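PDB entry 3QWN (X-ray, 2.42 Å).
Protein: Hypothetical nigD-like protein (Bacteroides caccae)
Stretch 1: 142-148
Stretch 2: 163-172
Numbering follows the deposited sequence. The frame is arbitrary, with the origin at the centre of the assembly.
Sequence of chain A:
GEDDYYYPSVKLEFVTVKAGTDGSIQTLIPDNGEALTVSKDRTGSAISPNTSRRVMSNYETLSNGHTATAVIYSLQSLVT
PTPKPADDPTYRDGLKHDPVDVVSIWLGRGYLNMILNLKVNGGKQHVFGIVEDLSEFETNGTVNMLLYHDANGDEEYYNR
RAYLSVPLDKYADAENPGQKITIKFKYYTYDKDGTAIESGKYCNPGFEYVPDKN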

# COMPACT_ATOMS: atom_id res chain seq x y z
N THR A 142 13.92 8.03 -12.84
CA THR A 142 13.96 7.62 -11.44
C THR A 142 13.00 8.46 -10.59
O THR A 142 13.03 9.69 -10.65
CB THR A 142 15.39 7.69 -10.89
OG1 THR A 142 16.24 6.87 -11.70
CG2 THR A 142 15.50 7.28 -9.43
N VAL A 143 12.15 7.76 -9.81
CA VAL A 143 11.22 8.34 -8.84
C VAL A 143 11.76 7.99 -7.45
O VAL A 143 11.80 6.81 -7.08
CB VAL A 143 9.76 7.85 -9.02
CG1 VAL A 143 8.85 8.41 -7.93
CG2 VAL A 143 9.22 8.19 -10.41
N ASN A 144 12.21 9.01 -6.71
CA ASN A 144 12.72 8.80 -5.36
C ASN A 144 11.58 8.94 -4.37
O ASN A 144 10.84 9.92 -4.40
CB ASN A 144 13.86 9.74 -5.03
CG ASN A 144 15.12 9.38 -5.77
OD1 ASN A 144 15.73 8.35 -5.54
ND2 ASN A 144 15.53 10.23 -6.70
N MSE A 145 11.39 7.91 -3.52
CA MSE A 145 10.34 7.87 -2.52
C MSE A 145 10.91 7.66 -1.14
O MSE A 145 11.74 6.78 -0.94
CB MSE A 145 9.33 6.77 -2.82
CG MSE A 145 8.55 6.98 -4.09
SE MSE A 145 7.12 5.71 -4.21
CE MSE A 145 6.50 6.15 -6.00
N LEU A 146 10.49 8.48 -0.20
CA LEU A 146 10.90 8.36 1.20
C LEU A 146 9.66 8.18 2.02
O LEU A 146 8.72 8.95 1.88
CB LEU A 146 11.71 9.58 1.68
CG LEU A 146 12.06 9.66 3.18
CD1 LEU A 146 12.92 8.45 3.66
CD2 LEU A 146 12.78 10.97 3.48
N LEU A 147 9.64 7.13 2.87
CA LEU A 147 8.50 6.89 3.72
C LEU A 147 8.41 7.96 4.81
O LEU A 147 9.38 8.24 5.52
CB LEU A 147 8.55 5.48 4.36
CG LEU A 147 7.33 5.12 5.22
CD1 LEU A 147 6.11 4.83 4.36
CD2 LEU A 147 7.63 3.99 6.14
N TYR A 148 7.21 8.54 4.93
CA TYR A 148 6.83 9.44 5.99
C TYR A 148 6.06 8.59 7.01
O TYR A 148 5.11 7.88 6.63
CB TYR A 148 5.98 10.60 5.45
CG TYR A 148 5.35 11.47 6.52
CD1 TYR A 148 4.19 11.05 7.19
CD2 TYR A 148 5.85 12.73 6.82
CE1 TYR A 148 3.61 11.83 8.19
CE2 TYR A 148 5.25 13.54 7.79
CZ TYR A 148 4.13 13.08 8.47
OH TYR A 148 3.52 13.86 9.42
N TYR A 163 -0.26 -1.81 6.23
CA TYR A 163 -0.35 -2.13 4.82
C TYR A 163 -0.47 -0.85 4.01
O TYR A 163 -1.37 -0.07 4.25
CB TYR A 163 -1.55 -3.06 4.59
CG TYR A 163 -1.49 -4.30 5.45
CD1 TYR A 163 -0.75 -5.42 5.06
CD2 TYR A 163 -2.17 -4.36 6.67
CE1 TYR A 163 -0.69 -6.57 5.86
CE2 TYR A 163 -2.11 -5.51 7.48
CZ TYR A 163 -1.40 -6.61 7.06
OH TYR A 163 -1.38 -7.74 7.85
N LEU A 164 0.43 -0.66 3.04
CA LEU A 164 0.44 0.49 2.14
C LEU A 164 0.36 0.06 0.67
O LEU A 164 0.99 -0.90 0.28
CB LEU A 164 1.74 1.32 2.36
CG LEU A 164 1.72 2.40 3.45
CD1 LEU A 164 1.73 1.79 4.86
CD2 LEU A 164 2.89 3.29 3.30
N SER A 165 -0.40 0.79 -0.14
CA SER A 165 -0.50 0.59 -1.58
C SER A 165 -0.31 1.96 -2.17
O SER A 165 -1.22 2.79 -2.08
CB SER A 165 -1.83 -0.03 -1.97
OG SER A 165 -1.74 -1.43 -2.16
N VAL A 166 0.91 2.26 -2.62
CA VAL A 166 1.25 3.56 -3.18
C VAL A 166 0.78 3.62 -4.65
O VAL A 166 1.36 2.91 -5.48
CB VAL A 166 2.77 3.89 -3.06
CG1 VAL A 166 3.05 5.31 -3.51
CG2 VAL A 166 3.29 3.66 -1.65
N PRO A 167 -0.22 4.48 -5.00
CA PRO A 167 -0.66 4.58 -6.42
C PRO A 167 0.43 5.13 -7.35
O PRO A 167 1.10 6.10 -7.00
CB PRO A 167 -1.85 5.54 -6.36
CG PRO A 167 -1.66 6.32 -5.11
CD PRO A 167 -1.00 5.39 -4.13
N LEU A 168 0.62 4.51 -8.52
CA LEU A 168 1.67 4.91 -9.46
C LEU A 168 1.12 5.43 -10.80
O LEU A 168 1.87 5.59 -11.76
CB LEU A 168 2.64 3.72 -9.71
CG LEU A 168 3.27 3.04 -8.51
CD1 LEU A 168 3.99 1.77 -8.93
CD2 LEU A 168 4.19 3.98 -7.75
N ASP A 169 -0.18 5.74 -10.84
CA ASP A 169 -0.89 6.24 -12.03
C ASP A 169 -0.34 7.60 -12.51
O ASP A 169 -0.31 7.83 -13.73
CB ASP A 169 -2.40 6.34 -11.75
CG ASP A 169 -2.99 5.04 -11.23
OD1 ASP A 169 -2.87 4.00 -11.93
OD2 ASP A 169 -3.49 5.03 -10.09
N LYS A 170 0.14 8.45 -11.58
CA LYS A 170 0.68 9.78 -11.88
C LYS A 170 1.98 9.75 -12.70
O LYS A 170 2.42 10.79 -13.20
CB LYS A 170 0.89 10.60 -10.58
CG LYS A 170 2.02 10.15 -9.65
CD LYS A 170 2.25 11.15 -8.50
CE LYS A 170 2.98 12.38 -8.98
NZ LYS A 170 3.15 13.38 -7.90
N TYR A 171 2.60 8.58 -12.84
CA TYR A 171 3.87 8.43 -13.56
C TYR A 171 3.65 7.96 -15.00
O TYR A 171 4.56 8.08 -15.83
CB TYR A 171 4.82 7.48 -12.79
CG TYR A 171 5.06 7.94 -11.37
CD1 TYR A 171 5.63 9.18 -11.10
CD2 TYR A 171 4.65 7.16 -10.28
CE1 TYR A 171 5.81 9.63 -9.79
CE2 TYR A 171 4.83 7.60 -8.97
CZ TYR A 171 5.41 8.84 -8.73
OH TYR A 171 5.60 9.27 -7.44
N ALA A 172 2.44 7.45 -15.30
CA ALA A 172 2.06 7.01 -16.63
C ALA A 172 1.84 8.22 -17.54
O ALA A 172 1.16 9.17 -17.14
CB ALA A 172 0.81 6.16 -16.57

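The centre of this contact is M145, a selenomethionine whose side chain runs out nearly straight (chi1 m, chi2 and chi3 t) and touches three partners. Its SE lies 4.1 Å from V166 CG1, while its terminal CE sits 3.6 Å from L168 CD2 and 3.7 Å from Y171 CE2. One long, unbranched side chain thus reaches both the strand and the turn that follows it. The chemistry is dispersion and the burial of apolar surface.

Toward one end, L147 CD1 meets L164 CD2 at 3.7 Å. The CA-to-CB bond of L147 points sideways, yet the side chain's end comes nearer and closes the gap. Toward the other, V143 sets CG2 over a face of the Y171 ring, 4.0 Å from the centroid and 23° off the normal, a CH-pi contact.

The backbones stand well apart: L147 CA is 10.4 Å from L164 CA, M145 CA is 10.1 Å from V166 CA, and V143 CA is 8.7 Å from Y171 CA. No hydrogen bond crosses, so side chains alone join the stretches. Past the strand, a 3-10 segment carries Y171 toward V143, with Y171 N bonded to L168 O at 3.3 Å.

The polar edge is the Y171 hydroxyl: Y171 OH lies 3.4 Å from V143 CG1, but its hydrogen bonding is satisfied elsewhere in the structure.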